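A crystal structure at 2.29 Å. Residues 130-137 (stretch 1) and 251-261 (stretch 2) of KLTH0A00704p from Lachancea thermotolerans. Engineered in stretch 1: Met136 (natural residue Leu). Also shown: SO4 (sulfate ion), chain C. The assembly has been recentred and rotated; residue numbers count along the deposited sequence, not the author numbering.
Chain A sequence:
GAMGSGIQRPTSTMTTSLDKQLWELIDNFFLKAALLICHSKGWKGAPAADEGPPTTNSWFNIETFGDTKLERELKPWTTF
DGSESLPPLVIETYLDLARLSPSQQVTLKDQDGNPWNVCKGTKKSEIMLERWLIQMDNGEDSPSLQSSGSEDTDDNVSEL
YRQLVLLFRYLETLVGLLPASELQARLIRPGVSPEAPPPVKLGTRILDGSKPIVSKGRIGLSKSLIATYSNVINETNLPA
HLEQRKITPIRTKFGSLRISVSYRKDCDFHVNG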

ATOM      1  N   GLU A 130       0.917  -1.572  -4.726  1.00 36.29           N
ATOM      2  CA  GLU A 130       1.332  -1.823  -3.357  1.00 44.19           C
ATOM      3  C   GLU A 130       0.110  -2.146  -2.553  1.00 45.19           C
ATOM      4  O   GLU A 130      -0.971  -1.575  -2.796  1.00 39.75           O
ATOM      5  CB  GLU A 130       1.910  -0.580  -2.669  1.00 38.78           C
ATOM      6  CG  GLU A 130       3.036   0.129  -3.393  1.00 46.28           C
ATOM      7  CD  GLU A 130       3.431   1.481  -2.696  1.00 52.78           C
ATOM      8  OE1 GLU A 130       2.572   2.251  -2.094  1.00 48.50           O
ATOM      9  OE2 GLU A 130       4.633   1.781  -2.797  1.00 54.54           O
ATOM     10  N   ARG A 131       0.282  -2.997  -1.554  1.00 37.50           N
ATOM     11  CA  ARG A 131      -0.821  -3.151  -0.588  1.00 42.62           C
ATOM     12  C   ARG A 131      -0.262  -3.194   0.814  1.00 35.79           C
ATOM     13  O   ARG A 131       0.503  -4.084   1.127  1.00 41.64           O
ATOM     14  CB  ARG A 131      -1.664  -4.378  -0.863  1.00 37.42           C
ATOM     15  CG  ARG A 131      -2.938  -4.473  -0.006  1.00 40.79           C
ATOM     16  CD  ARG A 131      -3.707  -5.768  -0.372  1.00 44.24           C
ATOM     17  NE  ARG A 131      -4.493  -5.623  -1.608  1.00 49.47           N
ATOM     18  CZ  ARG A 131      -4.417  -6.427  -2.678  1.00 51.97           C
ATOM     19  NH1 ARG A 131      -3.591  -7.458  -2.715  1.00 51.82           N
ATOM     20  NH2 ARG A 131      -5.210  -6.207  -3.722  1.00 52.76           N
ATOM     21  N   TRP A 132      -0.677  -2.232   1.629  1.00 41.94           N
ATOM     22  CA  TRP A 132      -0.152  -2.057   3.012  1.00 43.12           C
ATOM     23  C   TRP A 132      -1.187  -2.630   3.942  1.00 44.00           C
ATOM     24  O   TRP A 132      -2.390  -2.607   3.657  1.00 40.75           O
ATOM     25  CB  TRP A 132      -0.032  -0.562   3.338  1.00 35.60           C
ATOM     26  CG  TRP A 132       0.960   0.183   2.537  1.00 41.33           C
ATOM     27  CD1 TRP A 132       0.783   0.694   1.237  1.00 34.70           C
ATOM     28  CD2 TRP A 132       2.269   0.554   2.935  1.00 36.11           C
ATOM     29  NE1 TRP A 132       1.931   1.299   0.831  1.00 43.02           N
ATOM     30  CE2 TRP A 132       2.842   1.283   1.857  1.00 34.70           C
ATOM     31  CE3 TRP A 132       3.036   0.338   4.109  1.00 40.90           C
ATOM     32  CZ2 TRP A 132       4.139   1.817   1.902  1.00 38.88           C
ATOM     33  CZ3 TRP A 132       4.299   0.852   4.155  1.00 38.27           C
ATOM     34  CH2 TRP A 132       4.865   1.585   3.038  1.00 36.95           C
ATOM     35  N   LEU A 133      -0.731  -3.118   5.069  1.00 44.21           N
ATOM     36  CA  LEU A 133      -1.617  -3.648   6.095  1.00 41.96           C
ATOM     37  C   LEU A 133      -1.016  -3.145   7.422  1.00 43.57           C
ATOM     38  O   LEU A 133       0.153  -3.375   7.672  1.00 39.42           O
ATOM     39  CB  LEU A 133      -1.458  -5.147   6.135  1.00 36.09           C
ATOM     40  CG  LEU A 133      -2.181  -5.827   7.308  1.00 42.84           C
ATOM     41  CD1 LEU A 133      -3.709  -5.601   7.305  1.00 39.12           C
ATOM     42  CD2 LEU A 133      -1.855  -7.310   7.454  1.00 39.73           C
ATOM     43  N   ILE A 134      -1.823  -2.480   8.228  1.00 41.81           N
ATOM     44  CA  ILE A 134      -1.446  -1.978   9.572  1.00 49.19           C
ATOM     45  C   ILE A 134      -2.515  -2.586  10.466  1.00 50.13           C
ATOM     46  O   ILE A 134      -3.738  -2.626  10.099  1.00 46.69           O
ATOM     47  CB  ILE A 134      -1.558  -0.452   9.612  1.00 47.20           C
ATOM     48  CG1 ILE A 134      -0.699   0.146   8.471  1.00 46.98           C
ATOM     49  CG2 ILE A 134      -1.152   0.099  10.991  1.00 48.48           C
ATOM     50  CD1 ILE A 134      -1.109   1.556   8.103  1.00 58.53           C
ATOM     51  N   GLN A 135      -2.050  -3.156  11.560  1.00 42.45           N
ATOM     52  CA  GLN A 135      -2.815  -4.077  12.396  1.00 44.34           C
ATOM     53  C   GLN A 135      -2.296  -4.060  13.832  1.00 48.97           C
ATOM     54  O   GLN A 135      -1.084  -3.840  14.052  1.00 43.33           O
ATOM     55  CB  GLN A 135      -2.332  -5.444  11.990  1.00 56.79           C
ATOM     56  CG  GLN A 135      -3.369  -6.351  11.477  1.00 70.09           C
ATOM     57  CD  GLN A 135      -2.708  -7.633  11.056  1.00 81.32           C
ATOM     58  OE1 GLN A 135      -1.459  -7.759  11.071  1.00 67.46           O
ATOM     59  NE2 GLN A 135      -3.531  -8.591  10.652  1.00 68.39           N
HETATM   60  N   MSE A 136      -3.183  -4.369  14.766  1.00 55.12           N
HETATM   61  CA  MSE A 136      -2.837  -4.646  16.153  1.00 68.99           C
HETATM   62  C   MSE A 136      -3.032  -6.154  16.345  1.00 74.77           C
HETATM   63  O   MSE A 136      -4.100  -6.658  16.040  1.00 67.07           O
HETATM   64  CB  MSE A 136      -3.877  -3.809  16.884  1.00 73.60           C
HETATM   65  CG  MSE A 136      -3.639  -3.590  18.366  1.00 87.45           C
HETATM   66 SE   MSE A 136      -1.922  -2.673  18.684  1.00113.09          SE
HETATM   67  CE  MSE A 136      -1.532  -3.969  20.100  1.00 88.90           C
ATOM     68  N   ASP A 137      -2.003  -6.878  16.812  1.00 85.30           N
ATOM     69  CA  ASP A 137      -2.096  -8.322  17.280  1.00 98.30           C
ATOM     70  C   ASP A 137      -3.464  -8.986  17.165  1.00 96.69           C
ATOM     71  O   ASP A 137      -4.133  -9.239  18.173  1.00 80.73           O
ATOM     72  CB  ASP A 137      -1.575  -8.506  18.730  1.00 81.38           C
ATOM     73  CG  ASP A 137      -1.757  -9.965  19.283  1.00109.01           C
ATOM     74  OD1 ASP A 137      -2.845 -10.319  19.822  1.00107.18           O
ATOM     75  OD2 ASP A 137      -0.786 -10.761  19.223  1.00116.31           O
TER
HETATM   76  S   SO4 C 301      -4.701  -8.984  -5.963  1.00 63.02           S
HETATM   77  O1  SO4 C 301      -4.510  -9.690  -4.713  1.00 61.29           O
HETATM   78  O2  SO4 C 301      -3.942  -9.809  -6.914  1.00 59.05           O
HETATM   79  O3  SO4 C 301      -6.060  -8.828  -6.530  1.00 65.75           O
HETATM   80  O4  SO4 C 301      -4.227  -7.601  -5.754  1.00 67.52           O
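Stretch 2 251-261: RTKFGSLRISV

The apolar centre of the contact lies on the sheet face that carries Trp132, Ile134 and Met136 from stretch 1 and Val261, Ile259 and Leu257 from stretch 2. Val261 (chi1 p) packs over one face of the Trp132 indole: its CG2 lies 3.6 Å from the centroid of the five-membered ring, 11° off the normal, a CH-pi contact, and its CB is 3.6 Å from Trp132 CE3. Ile259 CG2 meets the edge of the same ring, 4.2 Å from Trp132 CE3. Further along, Ile134 CG2 bridges two partners, at 4.1 Å from both Ile259 CG1 and Leu257 CD2. The engineered selenomethionine Met136 extends this row toward the turn, its SE 4.3 Å from Leu257 CB and its CE 4.0 Å from Phe254 CB.

Residues 255-261 form an extended strand antiparallel to strand 130-136, with 174° between their directions and a closest axial approach of 4.8 Å; side chains alternate between the faces, and the register pairs Trp132 with Val261, Ile134 with Ile259 and Met136 with Leu257 on the same one. These are non-hydrogen-bonded pairs, with CA atoms 4.2, 4.6 and 4.7 Å apart, respectively. The backbone hydrogen bonds fall between them: Leu133 N to Ser260 O (3.0 Å), Ser260 N to Leu133 O (3.1 Å) and Arg258 N to Gln135 O (2.9 Å), with a weak one from Gln135 N to Arg258 O (3.1 Å).

On the other face, Leu133 CB lies 3.8 Å from Ser260 OG, and Gln135 OE1 4.2 Å from Arg258 CB. At the turn end, Asp137 N donates to Ser256 O (2.7 Å). A type I turn from Thr252 to Gly255 leads into the strand; at Gly255 a CB would clash with Asp137 CB. At the outer polar edge, the Arg131 guanidinium leads away from stretch 2 and binds a sulfate ion, NH2 donating to O4 at 2.7 Å.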

ATOM      1  N   ARG A 251       5.916  -3.875  20.486  1.00 76.20           N
ATOM      2  CA  ARG A 251       5.390  -4.676  21.578  1.00 85.31           C
ATOM      3  C   ARG A 251       4.571  -3.783  22.492  1.00 77.62           C
ATOM      4  O   ARG A 251       5.075  -2.761  22.970  1.00 86.61           O
ATOM      5  CB  ARG A 251       6.524  -5.354  22.347  1.00 89.93           C
ATOM      6  CG  ARG A 251       6.742  -6.823  21.990  1.00 96.22           C
ATOM      7  CD  ARG A 251       7.424  -7.035  20.642  1.00 95.32           C
ATOM      8  NE  ARG A 251       6.785  -8.136  19.902  1.00102.64           N
ATOM      9  CZ  ARG A 251       7.350  -8.814  18.903  1.00 99.55           C
ATOM     10  NH1 ARG A 251       8.594  -8.506  18.510  1.00 97.82           N
ATOM     11  NH2 ARG A 251       6.670  -9.799  18.296  1.00 94.59           N
ATOM     12  N   THR A 252       3.301  -4.147  22.670  1.00 61.30           N
ATOM     13  CA  THR A 252       2.400  -3.478  23.603  1.00 72.18           C
ATOM     14  C   THR A 252       1.469  -4.443  24.386  1.00 81.21           C
ATOM     15  O   THR A 252       1.163  -5.569  23.937  1.00 71.44           O
ATOM     16  CB  THR A 252       1.550  -2.435  22.869  1.00 76.28           C
ATOM     17  OG1 THR A 252       1.440  -1.279  23.689  1.00 96.22           O
ATOM     18  CG2 THR A 252       0.156  -2.973  22.548  1.00 63.83           C
ATOM     19  N   LYS A 253       1.011  -3.986  25.553  1.00 83.21           N
ATOM     20  CA  LYS A 253       0.170  -4.810  26.418  1.00 84.43           C
ATOM     21  C   LYS A 253      -1.098  -5.322  25.736  1.00 80.30           C
ATOM     22  O   LYS A 253      -1.562  -6.437  26.002  1.00 80.48           O
ATOM     23  CB  LYS A 253      -0.165  -4.071  27.707  1.00 98.02           C
ATOM     24  CG  LYS A 253      -0.898  -2.749  27.554  1.00105.16           C
ATOM     25  CD  LYS A 253      -1.010  -2.063  28.915  1.00109.52           C
ATOM     26  CE  LYS A 253       0.368  -1.821  29.533  1.00111.29           C
ATOM     27  NZ  LYS A 253       0.340  -1.855  31.026  1.00112.72           N
ATOM     28  N   PHE A 254      -1.647  -4.512  24.849  1.00 74.31           N
ATOM     29  CA  PHE A 254      -2.803  -4.926  24.050  1.00 83.15           C
ATOM     30  C   PHE A 254      -2.450  -5.805  22.859  1.00 74.43           C
ATOM     31  O   PHE A 254      -3.336  -6.254  22.151  1.00 72.81           O
ATOM     32  CB  PHE A 254      -3.561  -3.713  23.555  1.00 77.29           C
ATOM     33  CG  PHE A 254      -3.674  -2.630  24.575  1.00 91.32           C
ATOM     34  CD1 PHE A 254      -4.514  -2.779  25.685  1.00 92.10           C
ATOM     35  CD2 PHE A 254      -2.937  -1.467  24.445  1.00 91.54           C
ATOM     36  CE1 PHE A 254      -4.631  -1.775  26.633  1.00 83.05           C
ATOM     37  CE2 PHE A 254      -3.053  -0.461  25.390  1.00103.16           C
ATOM     38  CZ  PHE A 254      -3.902  -0.613  26.482  1.00 92.58           C
ATOM     39  N   GLY A 255      -1.161  -6.060  22.654  1.00 78.05           N
ATOM     40  CA  GLY A 255      -0.717  -6.847  21.500  1.00 73.66           C
ATOM     41  C   GLY A 255       0.440  -6.206  20.745  1.00 77.94           C
ATOM     42  O   GLY A 255       1.136  -5.296  21.249  1.00 69.18           O
ATOM     43  N   SER A 256       0.678  -6.687  19.533  1.00 66.73           N
ATOM     44  CA  SER A 256       1.772  -6.127  18.755  1.00 63.19           C
ATOM     45  C   SER A 256       1.285  -5.222  17.632  1.00 55.67           C
ATOM     46  O   SER A 256       0.299  -5.527  16.907  1.00 48.73           O
ATOM     47  CB  SER A 256       2.652  -7.229  18.224  1.00 67.09           C
ATOM     48  OG  SER A 256       3.349  -7.795  19.296  1.00 81.35           O
ATOM     49  N   LEU A 257       1.936  -4.081  17.499  1.00 54.77           N
ATOM     50  CA  LEU A 257       1.610  -3.248  16.336  1.00 60.24           C
ATOM     51  C   LEU A 257       2.456  -3.705  15.132  1.00 60.90           C
ATOM     52  O   LEU A 257       3.664  -3.630  15.177  1.00 56.20           O
ATOM     53  CB  LEU A 257       1.784  -1.782  16.679  1.00 63.49           C
ATOM     54  CG  LEU A 257       0.931  -0.684  16.003  1.00 76.98           C
ATOM     55  CD1 LEU A 257       1.635   0.633  16.290  1.00 81.48           C
ATOM     56  CD2 LEU A 257       0.706  -0.779  14.493  1.00 72.96           C
ATOM     57  N   ARG A 258       1.813  -4.228  14.089  1.00 47.91           N
ATOM     58  CA  ARG A 258       2.541  -4.816  12.932  1.00 48.26           C
ATOM     59  C   ARG A 258       2.152  -4.045  11.655  1.00 52.39           C
ATOM     60  O   ARG A 258       0.949  -3.923  11.342  1.00 50.08           O
ATOM     61  CB  ARG A 258       2.132  -6.292  12.704  1.00 56.01           C
ATOM     62  CG  ARG A 258       2.493  -7.263  13.823  1.00 61.65           C
ATOM     63  CD  ARG A 258       2.115  -8.699  13.527  1.00 61.62           C
ATOM     64  NE  ARG A 258       2.313  -9.622  14.666  1.00 82.54           N
ATOM     65  CZ  ARG A 258       3.480 -10.070  15.170  1.00 78.05           C
ATOM     66  NH1 ARG A 258       4.671  -9.709  14.681  1.00 74.45           N
ATOM     67  NH2 ARG A 258       3.454 -10.927  16.187  1.00 85.29           N
ATOM     68  N   ILE A 259       3.163  -3.521  10.953  1.00 54.91           N
ATOM     69  CA  ILE A 259       3.028  -2.898   9.624  1.00 53.68           C
ATOM     70  C   ILE A 259       3.788  -3.710   8.598  1.00 48.60           C
ATOM     71  O   ILE A 259       4.956  -4.002   8.775  1.00 50.21           O
ATOM     72  CB  ILE A 259       3.640  -1.476   9.585  1.00 47.59           C
ATOM     73  CG1 ILE A 259       2.878  -0.616  10.589  1.00 53.27           C
ATOM     74  CG2 ILE A 259       3.489  -0.865   8.138  1.00 43.75           C
ATOM     75  CD1 ILE A 259       3.589   0.639  11.009  1.00 57.36           C
ATOM     76  N   SER A 260       3.135  -4.067   7.533  1.00 44.11           N
ATOM     77  CA  SER A 260       3.808  -4.726   6.405  1.00 47.54           C
ATOM     78  C   SER A 260       3.280  -4.174   5.035  1.00 42.48           C
ATOM     79  O   SER A 260       2.257  -3.526   5.002  1.00 40.58           O
ATOM     80  CB  SER A 260       3.577  -6.216   6.488  1.00 41.34           C
ATOM     81  OG  SER A 260       2.153  -6.411   6.356  1.00 49.26           O
ATOM     82  N   VAL A 261       4.017  -4.400   3.938  1.00 44.24           N
ATOM     83  CA  VAL A 261       3.620  -3.944   2.608  1.00 41.61           C
ATOM     84  C   VAL A 261       4.120  -4.997   1.642  1.00 42.53           C
ATOM     85  O   VAL A 261       5.234  -5.453   1.754  1.00 47.05           O
ATOM     86  CB  VAL A 261       4.151  -2.507   2.225  1.00 38.55           C
ATOM     87  CG1 VAL A 261       5.663  -2.476   2.220  1.00 39.36           C
ATOM     88  CG2 VAL A 261       3.635  -2.093   0.814  1.00 37.22           C
TER